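Local structure of N-(5'-phosphoribosyl)anthranilate isomerase (Thermococcus kodakarensis, 5LHF) at residues A[18-23]-A[197-202]; A[29-34]-A[57-62]; A[80-85]-A[102-107]; A[112-117]-A[143-148]. The protein catalyses the isomerisation of N-(5-phospho-beta-D-ribosyl)anthranilate to 1-(2-carboxyphenylamino)-1-deoxy-D-ribulose 5-phosphate, the third of five steps from chorismate to L-tryptophan. One frame throughout, in Å; residues are numbered along the deposited sequence.

Contact 1: A[18-23]-A[197-202]; sequences RLVERY and VLIEAF
Leu19 of helix 14-20 and Ile199 of helix 196-207 meet tip to tip, Leu19 CD2 lying 3.9 Å from Ile199 CD1. Leu19 CG is anti to the backbone N (chi1 171°), which sets it 4.0 Å from Ile199 CD1. Val20 touches the same methyl less closely, its CG2 4.3 Å from Ile199 CD1. Both Val20 and Ile199 also pack on Ile8 of strand 5-9. The first and last helices of the TIM barrel are thus joined against its first strand, and the ring of eight helices closes here. Glu21 takes no part across the contact: its OE2 pairs in a salt bridge with Arg18 NH1 at 2.9 Å, while OE1 accepts from the backbone N of Glu52. Tyr23 follows, with CG beside its own backbone N (chi1 -58°) and the ring laid against helix 196-207. Ile199 CG2 stands over one face, offset toward the rim, 3.6 Å from Tyr23 CG, in a CH-pi contact. The phenol hydroxyl donates to Glu200 OE2 at 2.7 Å, on the anti side but well out of the carboxylate plane, which is turned 79° from the ring. Glu200 CG lies 3.6 Å from Tyr23 CE2, and beyond it the chain runs extended. A phenylalanine in place of Tyr23 would keep the ring face under Ile199 CG2 but would probably leave Glu200 OE2 without its phenolic donor. Glu200 OE1 is engaged separately, in a salt bridge with Arg196, whose side chain also touches Leu19 and Tyr23.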
loop_
_atom_site.group_PDB
_atom_site.type_symbol
_atom_site.label_atom_id
_atom_site.label_comp_id
_atom_site.label_asym_id
_atom_site.label_seq_id
_atom_site.Cartn_x
_atom_site.Cartn_y
_atom_site.Cartn_z
ATOM N N ARG A 18 -3.402 -13.045 11.851
ATOM C CA ARG A 18 -4.255 -14.196 11.566
ATOM C C ARG A 18 -5.658 -13.776 11.117
ATOM O O ARG A 18 -6.286 -14.465 10.299
ATOM C CB ARG A 18 -4.340 -15.095 12.798
ATOM C CG ARG A 18 -3.014 -15.733 13.176
ATOM C CD ARG A 18 -2.428 -16.510 12.007
ATOM N NE ARG A 18 -1.282 -17.328 12.412
ATOM C CZ ARG A 18 -0.255 -17.618 11.613
ATOM N NH1 ARG A 18 -0.216 -17.133 10.379
ATOM N NH2 ARG A 18 0.748 -18.373 12.058
ATOM N N LEU A 19 -6.181 -12.673 11.664
ATOM C CA LEU A 19 -7.484 -12.179 11.236
ATOM C C LEU A 19 -7.446 -11.731 9.783
ATOM O O LEU A 19 -8.251 -12.178 8.961
ATOM C CB LEU A 19 -7.935 -11.027 12.136
ATOM C CG LEU A 19 -9.188 -10.289 11.668
ATOM C CD1 LEU A 19 -10.326 -11.326 11.552
ATOM C CD2 LEU A 19 -9.546 -9.132 12.625
ATOM N N VAL A 20 -6.492 -10.862 9.448
ATOM C CA VAL A 20 -6.357 -10.350 8.086
ATOM C C VAL A 20 -6.156 -11.482 7.082
ATOM O O VAL A 20 -6.607 -11.391 5.934
ATOM C CB VAL A 20 -5.202 -9.330 8.053
ATOM C CG1 VAL A 20 -4.722 -9.069 6.639
ATOM C CG2 VAL A 20 -5.646 -8.048 8.729
ATOM N N GLU A 21 -5.476 -12.558 7.486
ATOM C CA GLU A 21 -5.161 -13.641 6.561
ATOM C C GLU A 21 -6.399 -14.387 6.085
ATOM O O GLU A 21 -6.334 -15.082 5.067
ATOM C CB GLU A 21 -4.193 -14.623 7.221
ATOM C CG GLU A 21 -2.803 -14.024 7.400
ATOM C CD GLU A 21 -1.806 -15.018 7.925
ATOM O OE1 GLU A 21 -0.611 -14.876 7.595
ATOM O OE2 GLU A 21 -2.212 -15.925 8.677
ATOM N N ARG A 22 -7.519 -14.254 6.790
ATOM C CA ARG A 22 -8.741 -14.917 6.359
ATOM C C ARG A 22 -9.434 -14.175 5.230
ATOM O O ARG A 22 -10.369 -14.722 4.624
ATOM C CB ARG A 22 -9.680 -15.078 7.552
ATOM C CG ARG A 22 -9.103 -15.974 8.632
ATOM C CD ARG A 22 -10.184 -16.729 9.391
ATOM N NE ARG A 22 -11.098 -15.837 10.101
ATOM C CZ ARG A 22 -10.818 -15.247 11.257
ATOM N NH1 ARG A 22 -9.640 -15.445 11.840
ATOM N NH2 ARG A 22 -11.720 -14.460 11.824
ATOM N N TYR A 23 -8.980 -12.957 4.911
ATOM C CA TYR A 23 -9.669 -12.111 3.951
ATOM C C TYR A 23 -8.775 -11.528 2.869
ATOM O O TYR A 23 -9.211 -11.455 1.716
ATOM C CB TYR A 23 -10.381 -10.964 4.686
ATOM C CG TYR A 23 -11.368 -11.444 5.725
ATOM C CD1 TYR A 23 -10.973 -11.640 7.054
ATOM C CD2 TYR A 23 -12.685 -11.720 5.384
ATOM C CE1 TYR A 23 -11.875 -12.076 8.005
ATOM C CE2 TYR A 23 -13.592 -12.159 6.332
ATOM C CZ TYR A 23 -13.186 -12.335 7.633
ATOM O OH TYR A 23 -14.094 -12.769 8.571
ATOM N N VAL A 197 -15.626 -7.355 11.923
ATOM C CA VAL A 197 -16.875 -6.880 11.338
ATOM C C VAL A 197 -16.612 -5.757 10.342
ATOM O O VAL A 197 -17.224 -5.712 9.263
ATOM C CB VAL A 197 -17.858 -6.457 12.441
ATOM C CG1 VAL A 197 -18.962 -5.580 11.856
ATOM C CG2 VAL A 197 -18.446 -7.698 13.122
ATOM N N LEU A 198 -15.664 -4.858 10.649
ATOM C CA LEU A 198 -15.276 -3.829 9.683
ATOM C C LEU A 198 -14.653 -4.442 8.435
ATOM O O LEU A 198 -14.914 -3.982 7.313
ATOM C CB LEU A 198 -14.301 -2.831 10.313
ATOM C CG LEU A 198 -14.903 -1.986 11.432
ATOM C CD1 LEU A 198 -13.873 -0.971 11.907
ATOM C CD2 LEU A 198 -16.202 -1.297 10.965
ATOM N N ILE A 199 -13.803 -5.458 8.602
ATOM C CA ILE A 199 -13.199 -6.102 7.439
ATOM C C ILE A 199 -14.274 -6.758 6.576
ATOM O O ILE A 199 -14.247 -6.651 5.343
ATOM C CB ILE A 199 -12.104 -7.106 7.863
ATOM C CG1 ILE A 199 -10.898 -6.348 8.441
ATOM C CG2 ILE A 199 -11.653 -7.927 6.650
ATOM C CD1 ILE A 199 -9.853 -7.250 9.168
ATOM N N GLU A 200 -15.238 -7.441 7.197
ATOM C CA GLU A 200 -16.278 -8.083 6.396
ATOM C C GLU A 200 -17.127 -7.054 5.662
ATOM O O GLU A 200 -17.569 -7.295 4.534
ATOM C CB GLU A 200 -17.128 -8.995 7.273
ATOM C CG GLU A 200 -16.326 -10.194 7.727
ATOM C CD GLU A 200 -17.168 -11.288 8.359
ATOM O OE1 GLU A 200 -18.250 -10.980 8.906
ATOM O OE2 GLU A 200 -16.728 -12.455 8.317
ATOM N N ALA A 201 -17.368 -5.897 6.287
ATOM C CA ALA A 201 -18.129 -4.853 5.602
ATOM C C ALA A 201 -17.352 -4.312 4.414
ATOM O O ALA A 201 -17.939 -4.024 3.363
ATOM C CB ALA A 201 -18.475 -3.720 6.568
ATOM N N PHE A 202 -16.032 -4.144 4.578
ATOM C CA PHE A 202 -15.170 -3.701 3.486
ATOM C C PHE A 202 -15.153 -4.722 2.351
ATOM O O PHE A 202 -15.339 -4.376 1.176
ATOM C CB PHE A 202 -13.754 -3.470 4.038
ATOM C CG PHE A 202 -12.816 -2.811 3.068
ATOM C CD1 PHE A 202 -12.014 -3.576 2.229
ATOM C CD2 PHE A 202 -12.711 -1.428 3.020
ATOM C CE1 PHE A 202 -11.137 -2.974 1.363
ATOM C CE2 PHE A 202 -11.830 -0.815 2.139
ATOM C CZ PHE A 202 -11.053 -1.587 1.312
#

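Contact 2: A[29-34]-A[57-62]; sequences VVVNSR and LVSTMK
Val31 O is gripped by two serine hydroxyls that come from opposite faces of its carbonyl plane. Ser59 OG, anti to its backbone N (chi1 -173°) and so turned to Val31 O, donates across the contact at 2.8 Å, and Ser33 OG, from the same segment as Val31, donates at 2.8 Å. Each hydroxyl also accepts a backbone N-H. Thr60 N reaches Ser33 OG at 3.0 Å, and Met61 N closes an ST turn on Ser59 OG at 3.0 Å; the two chains are thereby tied together. Before that point, parallel pairing is carried by Val58 N to Val29 O (2.8 Å) and Val31 N to Val58 O (3.0 Å). Leu57 CD1 packs on both methyls of Val31, 3.7 Å from CG2, the side chains crossing at about a right angle. Farther out, Asn32 ND2 makes a weak hydrogen bond to Met61 SD at 3.5 Å, and two waters on Thr60 OG1 lead to Asn32 O and Arg34 N. These loops leave the C-terminal ends of the strands, the end at which TIM-barrel enzymes carry their active sites. Val29 and Val31 lean on helix 41-50, Leu57 packs on helix 64-74, and strand 78-81 continues the sheet beside strand 55-59.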
loop_
_atom_site.group_PDB
_atom_site.type_symbol
_atom_site.label_atom_id
_atom_site.label_comp_id
_atom_site.label_asym_id
_atom_site.label_seq_id
_atom_site.Cartn_x
_atom_site.Cartn_y
_atom_site.Cartn_z
ATOM N N VAL A 29 3.519 -4.825 7.367
ATOM C CA VAL A 29 3.953 -4.456 8.707
ATOM C C VAL A 29 4.878 -3.246 8.597
ATOM O O VAL A 29 5.789 -3.229 7.763
ATOM C CB VAL A 29 4.628 -5.640 9.439
ATOM C CG1 VAL A 29 5.848 -6.168 8.656
ATOM C CG2 VAL A 29 5.059 -5.197 10.819
ATOM N N VAL A 30 4.627 -2.224 9.420
ATOM C CA VAL A 30 5.285 -0.927 9.271
ATOM C C VAL A 30 6.485 -0.849 10.212
ATOM O O VAL A 30 6.377 -1.165 11.401
ATOM C CB VAL A 30 4.302 0.227 9.543
ATOM C CG1 VAL A 30 5.029 1.587 9.461
ATOM C CG2 VAL A 30 3.112 0.159 8.565
ATOM N N VAL A 31 7.631 -0.435 9.674
ATOM C CA VAL A 31 8.847 -0.252 10.460
ATOM C C VAL A 31 9.476 1.084 10.094
ATOM O O VAL A 31 9.273 1.614 9.000
ATOM C CB VAL A 31 9.879 -1.391 10.247
ATOM C CG1 VAL A 31 9.327 -2.745 10.703
ATOM C CG2 VAL A 31 10.365 -1.440 8.784
ATOM N N ASN A 32 10.273 1.613 11.026
ATOM C CA ASN A 32 11.111 2.788 10.784
ATOM C C ASN A 32 10.364 3.858 9.983
ATOM O O ASN A 32 10.801 4.297 8.918
ATOM C CB ASN A 32 12.421 2.386 10.082
ATOM C CG ASN A 32 13.292 1.445 10.934
ATOM O OD1 ASN A 32 13.257 1.493 12.160
ATOM N ND2 ASN A 32 14.089 0.607 10.277
ATOM N N SER A 33 9.196 4.252 10.499
ATOM C CA SER A 33 8.347 5.250 9.857
ATOM C C SER A 33 7.588 6.027 10.923
ATOM O O SER A 33 7.353 5.533 12.030
ATOM C CB SER A 33 7.317 4.617 8.902
ATOM O OG SER A 33 7.926 3.776 7.934
ATOM N N ARG A 34 7.190 7.251 10.558
ATOM C CA ARG A 34 6.177 7.999 11.296
ATOM C C ARG A 34 4.825 7.305 11.162
ATOM O O ARG A 34 4.085 7.569 10.206
ATOM C CB ARG A 34 6.078 9.437 10.770
ATOM C CG ARG A 34 7.389 10.207 10.780
ATOM C CD ARG A 34 7.293 11.523 10.006
ATOM N NE ARG A 34 8.547 12.267 10.129
ATOM C CZ ARG A 34 8.851 13.356 9.427
ATOM N NH1 ARG A 34 7.986 13.847 8.540
ATOM N NH2 ARG A 34 10.023 13.952 9.617
ATOM N N LEU A 57 7.041 -5.489 4.054
ATOM C CA LEU A 57 7.762 -4.630 4.990
ATOM C C LEU A 57 7.567 -3.203 4.509
ATOM O O LEU A 57 8.112 -2.823 3.467
ATOM C CB LEU A 57 9.243 -4.999 5.035
ATOM C CG LEU A 57 10.093 -4.358 6.144
ATOM C CD1 LEU A 57 9.645 -4.845 7.532
ATOM C CD2 LEU A 57 11.582 -4.651 5.918
ATOM N N VAL A 58 6.770 -2.421 5.239
ATOM C CA VAL A 58 6.327 -1.103 4.787
ATOM C C VAL A 58 7.143 -0.033 5.500
ATOM O O VAL A 58 7.217 -0.033 6.738
ATOM C CB VAL A 58 4.832 -0.901 5.075
ATOM C CG1 VAL A 58 4.389 0.460 4.582
ATOM C CG2 VAL A 58 3.976 -2.050 4.479
ATOM N N SER A 59 7.712 0.905 4.743
ATOM C CA SER A 59 8.514 1.929 5.403
ATOM C C SER A 59 8.709 3.154 4.524
ATOM O O SER A 59 8.672 3.089 3.290
ATOM C CB SER A 59 9.881 1.384 5.821
ATOM O OG SER A 59 10.584 2.354 6.601
ATOM N N THR A 60 8.977 4.269 5.196
ATOM C CA THR A 60 9.383 5.505 4.547
ATOM C C THR A 60 10.893 5.684 4.536
ATOM O O THR A 60 11.370 6.754 4.140
ATOM C CB THR A 60 8.737 6.694 5.249
ATOM O OG1 THR A 60 9.121 6.670 6.628
ATOM C CG2 THR A 60 7.216 6.604 5.143
ATOM N N MET A 61 11.647 4.675 4.976
ATOM C CA MET A 61 13.099 4.708 4.866
ATOM C C MET A 61 13.522 5.208 3.493
ATOM O O MET A 61 12.916 4.861 2.476
ATOM C CB MET A 61 13.684 3.320 5.122
ATOM C CG MET A 61 13.814 3.004 6.588
ATOM S SD MET A 61 14.394 1.335 6.864
ATOM C CE MET A 61 13.093 0.311 6.169
ATOM N N LYS A 62 14.565 6.037 3.479
ATOM C CA LYS A 62 14.963 6.779 2.291
ATOM C C LYS A 62 16.185 6.208 1.581
ATOM O O LYS A 62 16.325 6.418 0.371
ATOM C CB LYS A 62 15.245 8.244 2.662
ATOM C CG LYS A 62 14.111 8.931 3.418
ATOM C CD LYS A 62 14.429 10.389 3.732
ATOM C CE LYS A 62 14.586 11.211 2.459
ATOM N NZ LYS A 62 13.346 11.240 1.631
HETATM O O HOH W 1 11.717 6.733 7.656
HETATM O O HOH W 2 7.751 8.580 7.983
#

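Contact 3: A[80-85]-A[102-107]; sequences QVHSDM and MKAFMV
Lys103 NZ donates to two carbonyl oxygens, Ser83 O across the contact at 2.5 Å, a length short enough to be read with caution, and Ala104 O at 3.1 Å. It stands above the carbonyl plane of Ser83. The chain starts with CG anti to the backbone N and then bends at chi2 (89°) and again at chi4, while its CD passes 4.1 Å from Val81 CG1. The backbones pair in parallel: Val81 N bonds to Met102 O at 2.9 Å and Ala104 N to Val81 O at 3.0 Å. On the side of the sheet that faces the barrel interior, Gln80 and Met102 run side by side, with Met102 CE 3.7 Å from Gln80 OE1, an oxygen that accepts from Lys7 NZ. Ala104 CB sits over the centre of the His82 ring, 3.4 Å above its plane, a CH-pi contact that backs the imidazole. Strands 78-81 and 100-106 are joined through helix 87-97 in a beta-alpha-beta unit. A leucine in place of Lys103 would probably leave Ser83 O and Ala104 O without this donor and let the 82-85 loop move. The buried ammonium is met here by carbonyl dipoles, which probably stabilise its charge; Asp84 OD1 stays 6.8 Å from Lys103 NZ.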
loop_
_atom_site.group_PDB
_atom_site.type_symbol
_atom_site.label_atom_id
_atom_site.label_comp_id
_atom_site.label_asym_id
_atom_site.label_seq_id
_atom_site.Cartn_x
_atom_site.Cartn_y
_atom_site.Cartn_z
ATOM N N GLN A 80 7.397 -2.414 0.671
ATOM C CA GLN A 80 6.594 -1.300 0.177
ATOM C C GLN A 80 7.386 -0.035 0.464
ATOM O O GLN A 80 7.564 0.344 1.625
ATOM C CB GLN A 80 5.217 -1.264 0.828
ATOM C CG GLN A 80 4.407 0.003 0.524
ATOM C CD GLN A 80 2.928 -0.184 0.840
ATOM O OE1 GLN A 80 2.400 -1.292 0.774
ATOM N NE2 GLN A 80 2.285 0.879 1.270
ATOM N N VAL A 81 7.861 0.604 -0.596
ATOM C CA VAL A 81 8.719 1.779 -0.485
ATOM C C VAL A 81 7.825 3.011 -0.547
ATOM O O VAL A 81 7.281 3.347 -1.606
ATOM C CB VAL A 81 9.783 1.784 -1.585
ATOM C CG1 VAL A 81 10.611 3.065 -1.555
ATOM C CG2 VAL A 81 10.683 0.579 -1.428
ATOM N N HIS A 82 7.646 3.656 0.603
ATOM C CA HIS A 82 6.855 4.871 0.786
ATOM C C HIS A 82 7.738 6.104 0.791
ATOM O O HIS A 82 7.612 6.969 1.662
ATOM C CB HIS A 82 6.066 4.790 2.090
ATOM C CG HIS A 82 4.614 4.491 1.908
ATOM N ND1 HIS A 82 3.701 5.449 1.526
ATOM C CD2 HIS A 82 3.912 3.348 2.073
ATOM C CE1 HIS A 82 2.502 4.905 1.445
ATOM N NE2 HIS A 82 2.603 3.631 1.776
ATOM N N SER A 83 8.674 6.178 -0.145
ATOM C CA SER A 83 9.624 7.275 -0.219
ATOM C C SER A 83 10.093 7.371 -1.658
ATOM O O SER A 83 9.793 6.507 -2.486
ATOM C CB SER A 83 10.810 7.079 0.729
ATOM O OG SER A 83 11.819 6.289 0.125
ATOM N N ASP A 84 10.825 8.443 -1.953
ATOM C CA ASP A 84 11.353 8.676 -3.295
ATOM C C ASP A 84 12.813 8.256 -3.400
ATOM O O ASP A 84 13.641 8.961 -3.983
ATOM C CB ASP A 84 11.166 10.138 -3.702
ATOM C CG ASP A 84 11.607 11.112 -2.625
ATOM O OD1 ASP A 84 12.600 10.822 -1.928
ATOM O OD2 ASP A 84 10.956 12.168 -2.469
ATOM N N MET A 85 13.145 7.112 -2.808
ATOM C CA MET A 85 14.437 6.483 -3.031
ATOM C C MET A 85 14.619 6.191 -4.517
ATOM O O MET A 85 13.662 5.879 -5.231
ATOM C CB MET A 85 14.530 5.197 -2.207
ATOM C CG MET A 85 15.857 4.474 -2.267
ATOM S SD MET A 85 15.887 3.101 -1.073
ATOM C CE MET A 85 14.430 2.199 -1.597
ATOM N N MET A 102 6.579 -3.010 -4.013
ATOM C CA MET A 102 5.447 -2.138 -4.298
ATOM C C MET A 102 5.898 -0.722 -3.971
ATOM O O MET A 102 6.350 -0.454 -2.854
ATOM C CB MET A 102 4.203 -2.542 -3.502
ATOM C CG MET A 102 2.990 -1.571 -3.628
ATOM S SD MET A 102 1.345 -2.346 -3.631
ATOM C CE MET A 102 1.425 -3.312 -2.123
ATOM N N LYS A 103 5.842 0.168 -4.953
ATOM C CA LYS A 103 6.247 1.548 -4.746
ATOM C C LYS A 103 5.008 2.408 -4.542
ATOM O O LYS A 103 4.070 2.340 -5.338
ATOM C CB LYS A 103 7.059 2.061 -5.936
ATOM C CG LYS A 103 7.397 3.541 -5.858
ATOM C CD LYS A 103 8.702 3.820 -5.120
ATOM C CE LYS A 103 9.094 5.286 -5.303
ATOM N NZ LYS A 103 8.267 6.204 -4.478
ATOM N N ALA A 104 5.011 3.216 -3.488
ATOM C CA ALA A 104 3.921 4.142 -3.207
ATOM C C ALA A 104 4.234 5.530 -3.758
ATOM O O ALA A 104 5.348 6.038 -3.602
ATOM C CB ALA A 104 3.655 4.211 -1.700
ATOM N N PHE A 105 3.243 6.137 -4.416
ATOM C CA PHE A 105 3.344 7.473 -4.989
ATOM C C PHE A 105 2.256 8.360 -4.405
ATOM O O PHE A 105 1.088 7.963 -4.359
ATOM C CB PHE A 105 3.194 7.450 -6.519
ATOM C CG PHE A 105 4.298 6.732 -7.232
ATOM C CD1 PHE A 105 5.440 7.410 -7.635
ATOM C CD2 PHE A 105 4.198 5.376 -7.500
ATOM C CE1 PHE A 105 6.459 6.746 -8.294
ATOM C CE2 PHE A 105 5.213 4.709 -8.164
ATOM C CZ PHE A 105 6.347 5.398 -8.564
ATOM N N MET A 106 2.628 9.564 -3.986
ATOM C CA MET A 106 1.621 10.552 -3.629
ATOM C C MET A 106 0.951 11.075 -4.895
ATOM O O MET A 106 1.586 11.217 -5.944
ATOM C CB MET A 106 2.246 11.704 -2.845
ATOM C CG MET A 106 2.738 11.334 -1.451
ATOM S SD MET A 106 3.530 12.719 -0.598
ATOM C CE MET A 106 4.893 13.066 -1.712
ATOM N N VAL A 107 -0.347 11.336 -4.805
ATOM C CA VAL A 107 -1.066 11.896 -5.947
ATOM C C VAL A 107 -0.865 13.409 -5.946
ATOM O O VAL A 107 -1.351 14.095 -5.034
ATOM C CB VAL A 107 -2.555 11.528 -5.910
ATOM C CG1 VAL A 107 -3.249 12.078 -7.139
ATOM C CG2 VAL A 107 -2.724 10.022 -5.799
#

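Contact 4: A[112-117]-A[143-148]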
loop_
_atom_site.group_PDB
_atom_site.type_symbol
_atom_site.label_atom_id
_atom_site.label_comp_id
_atom_site.label_asym_id
_atom_site.label_seq_id
_atom_site.Cartn_x
_atom_site.Cartn_y
_atom_site.Cartn_z
ATOM N N ASP A 112 -5.312 22.416 -11.313
ATOM C CA ASP A 112 -6.749 22.209 -11.192
ATOM C C ASP A 112 -7.257 21.184 -12.196
ATOM O O ASP A 112 -8.322 20.593 -11.977
ATOM C CB ASP A 112 -7.499 23.532 -11.370
ATOM C CG ASP A 112 -7.152 24.551 -10.295
ATOM O OD1 ASP A 112 -7.471 25.748 -10.480
ATOM O OD2 ASP A 112 -6.566 24.155 -9.265
ATOM N N ASP A 113 -6.517 20.960 -13.285
ATOM C CA ASP A 113 -6.869 19.934 -14.257
ATOM C C ASP A 113 -6.240 18.610 -13.843
ATOM O O ASP A 113 -5.007 18.520 -13.787
ATOM C CB ASP A 113 -6.388 20.336 -15.640
ATOM C CG ASP A 113 -6.649 19.272 -16.700
ATOM O OD1 ASP A 113 -7.412 18.311 -16.447
ATOM O OD2 ASP A 113 -6.097 19.422 -17.813
ATOM N N PRO A 114 -7.028 17.569 -13.550
ATOM C CA PRO A 114 -6.416 16.285 -13.160
ATOM C C PRO A 114 -5.554 15.675 -14.253
ATOM O O PRO A 114 -4.613 14.930 -13.948
ATOM C CB PRO A 114 -7.628 15.400 -12.830
ATOM C CG PRO A 114 -8.779 16.345 -12.636
ATOM C CD PRO A 114 -8.499 17.522 -13.515
ATOM N N ALA A 115 -5.828 15.995 -15.522
ATOM C CA ALA A 115 -5.049 15.430 -16.618
ATOM C C ALA A 115 -3.590 15.867 -16.564
ATOM O O ALA A 115 -2.703 15.125 -17.006
ATOM C CB ALA A 115 -5.671 15.825 -17.957
ATOM N N GLU A 116 -3.316 17.063 -16.041
ATOM C CA GLU A 116 -1.934 17.524 -15.986
ATOM C C GLU A 116 -1.192 16.912 -14.808
ATOM O O GLU A 116 -0.026 16.527 -14.939
ATOM C CB GLU A 116 -1.892 19.049 -15.924
ATOM C CG GLU A 116 -2.668 19.700 -17.052
ATOM C CD GLU A 116 -2.362 21.170 -17.196
ATOM O OE1 GLU A 116 -2.615 21.721 -18.292
ATOM O OE2 GLU A 116 -1.868 21.770 -16.217
ATOM N N ASP A 117 -1.855 16.818 -13.654
ATOM C CA ASP A 117 -1.287 16.058 -12.547
ATOM C C ASP A 117 -1.075 14.601 -12.942
ATOM O O ASP A 117 -0.063 13.989 -12.571
ATOM C CB ASP A 117 -2.188 16.175 -11.317
ATOM C CG ASP A 117 -1.949 17.464 -10.543
ATOM O OD1 ASP A 117 -0.777 17.889 -10.441
ATOM O OD2 ASP A 117 -2.928 18.052 -10.037
ATOM N N ARG A 143 -9.696 15.422 -2.579
ATOM C CA ARG A 143 -9.752 13.976 -2.746
ATOM C C ARG A 143 -10.441 13.593 -4.052
ATOM O O ARG A 143 -10.017 12.652 -4.733
ATOM C CB ARG A 143 -10.457 13.355 -1.544
ATOM C CG ARG A 143 -10.451 11.861 -1.533
ATOM C CD ARG A 143 -10.848 11.342 -0.162
ATOM N NE ARG A 143 -10.941 9.892 -0.198
ATOM C CZ ARG A 143 -9.911 9.078 -0.015
ATOM N NH1 ARG A 143 -8.698 9.572 0.252
ATOM N NH2 ARG A 143 -10.106 7.771 -0.089
ATOM N N ARG A 144 -11.499 14.319 -4.427
ATOM C CA ARG A 144 -12.156 14.050 -5.703
ATOM C C ARG A 144 -11.194 14.266 -6.866
ATOM O O ARG A 144 -11.182 13.491 -7.830
ATOM C CB ARG A 144 -13.401 14.929 -5.851
ATOM C CG ARG A 144 -14.623 14.394 -5.107
ATOM C CD ARG A 144 -15.820 15.337 -5.198
ATOM N NE ARG A 144 -16.485 15.294 -6.501
ATOM C CZ ARG A 144 -17.540 14.533 -6.778
ATOM N NH1 ARG A 144 -18.055 13.743 -5.845
ATOM N NH2 ARG A 144 -18.081 14.561 -7.990
ATOM N N HIS A 145 -10.379 15.319 -6.787
ATOM C CA HIS A 145 -9.331 15.538 -7.777
ATOM C C HIS A 145 -8.354 14.371 -7.811
ATOM O O HIS A 145 -7.884 13.971 -8.884
ATOM C CB HIS A 145 -8.600 16.840 -7.456
ATOM C CG HIS A 145 -7.256 16.967 -8.104
ATOM N ND1 HIS A 145 -6.120 16.377 -7.591
ATOM C CD2 HIS A 145 -6.862 17.640 -9.211
ATOM C CE1 HIS A 145 -5.089 16.666 -8.363
ATOM N NE2 HIS A 145 -5.512 17.433 -9.354
ATOM N N ASP A 146 -8.015 13.827 -6.642
ATOM C CA ASP A 146 -7.073 12.715 -6.594
ATOM C C ASP A 146 -7.640 11.478 -7.282
ATOM O O ASP A 146 -6.910 10.764 -7.974
ATOM C CB ASP A 146 -6.691 12.408 -5.147
ATOM C CG ASP A 146 -5.930 13.549 -4.485
ATOM O OD1 ASP A 146 -5.647 14.557 -5.164
ATOM O OD2 ASP A 146 -5.607 13.423 -3.284
ATOM N N TYR A 147 -8.939 11.214 -7.108
ATOM C CA TYR A 147 -9.564 10.101 -7.825
ATOM C C TYR A 147 -9.508 10.306 -9.340
ATOM O O TYR A 147 -9.288 9.354 -10.097
ATOM C CB TYR A 147 -11.020 9.928 -7.388
ATOM C CG TYR A 147 -11.258 9.343 -6.006
ATOM C CD1 TYR A 147 -10.230 8.784 -5.253
ATOM C CD2 TYR A 147 -12.534 9.359 -5.453
ATOM C CE1 TYR A 147 -10.482 8.254 -3.980
ATOM C CE2 TYR A 147 -12.789 8.833 -4.193
ATOM C CZ TYR A 147 -11.773 8.289 -3.465
ATOM O OH TYR A 147 -12.064 7.776 -2.220
ATOM N N ARG A 148 -9.728 11.538 -9.806
ATOM C CA ARG A 148 -9.690 11.783 -11.247
ATOM C C ARG A 148 -8.304 11.528 -11.818
ATOM O O ARG A 148 -8.168 10.991 -12.925
ATOM C CB ARG A 148 -10.123 13.214 -11.556
ATOM C CG ARG A 148 -11.562 13.486 -11.270
ATOM C CD ARG A 148 -11.807 14.972 -11.218
ATOM N NE ARG A 148 -12.966 15.311 -10.405
ATOM C CZ ARG A 148 -14.224 15.188 -10.807
ATOM N NH1 ARG A 148 -14.497 14.727 -12.014
ATOM N NH2 ARG A 148 -15.207 15.527 -9.997
#
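Pro114 and Arg148 lie side by side and point the same way, CB and CG of the proline against CB and CD of the arginine. Pro114 CB is 3.6 Å from Arg148 CB, and Pro114 CG is equally close, 3.6 Å, to Arg148 CD. From CG to NE the arginine chain is extended, its end leads away from the proline, and the side chain also touches Trp176 of helix 170-177. His145, one turn earlier on helix 143-156, holds CG anti to the backbone N (chi1 161°), which starts the ring toward helix 114-126. Its CD2 rests 4.1 Å from Pro114 CG, and its NE2 makes a weak, bent hydrogen bond of 2.7 Å to Asp117 OD2, the N-H...O angle only 126°. The carboxylate and imidazole planes are 87° apart, with Asp117 at the ring edge. At the far side ND1 donates to Asp146 OD1 at 3.1 Å, a nearly straight bond in the ring plane, which, with the weaker one to Asp117, probably holds the ring's rotation. Asp113 caps helix 114-126 at its N-terminus, OD1 accepting from Ala115 N at 3.0 Å from above the carboxylate plane. The contact links the starts of two successive outer helices of the barrel. Second partners position both acids: Asp117 OD1 pairs with Arg120 and OD2 accepts from Ser111 N, while Asp146 OD2 pairs with Arg109. An imidazole with a carboxylate at each nitrogen, one bond weak, may be pushed toward its protonated form, whereas the arginines behind those carboxylates would temper their pull.

In the fold
Contacts 2 and 3 are buried and belong to the barrel wall itself: each pairs two successive parallel strands, and because strands 55-59 and 78-81 are neighbours they touch through backbone bonds such as Leu57 O to Gln80 N. Contacts 1 and 4 lie farther out, joining helices of the outer ring; contact 1 is partly buried and brings the first and last helices together, while contact 4 is at the surface, its centre about 31 Å from that of contact 1. Chemistry follows place. The strand contacts rest on main-chain pairing and on side chains that satisfy carbonyls, contact 1 on apolar packing edged by a phenol-carboxylate bond, contact 4 on a proline against an arginine chain and a histidine between acids.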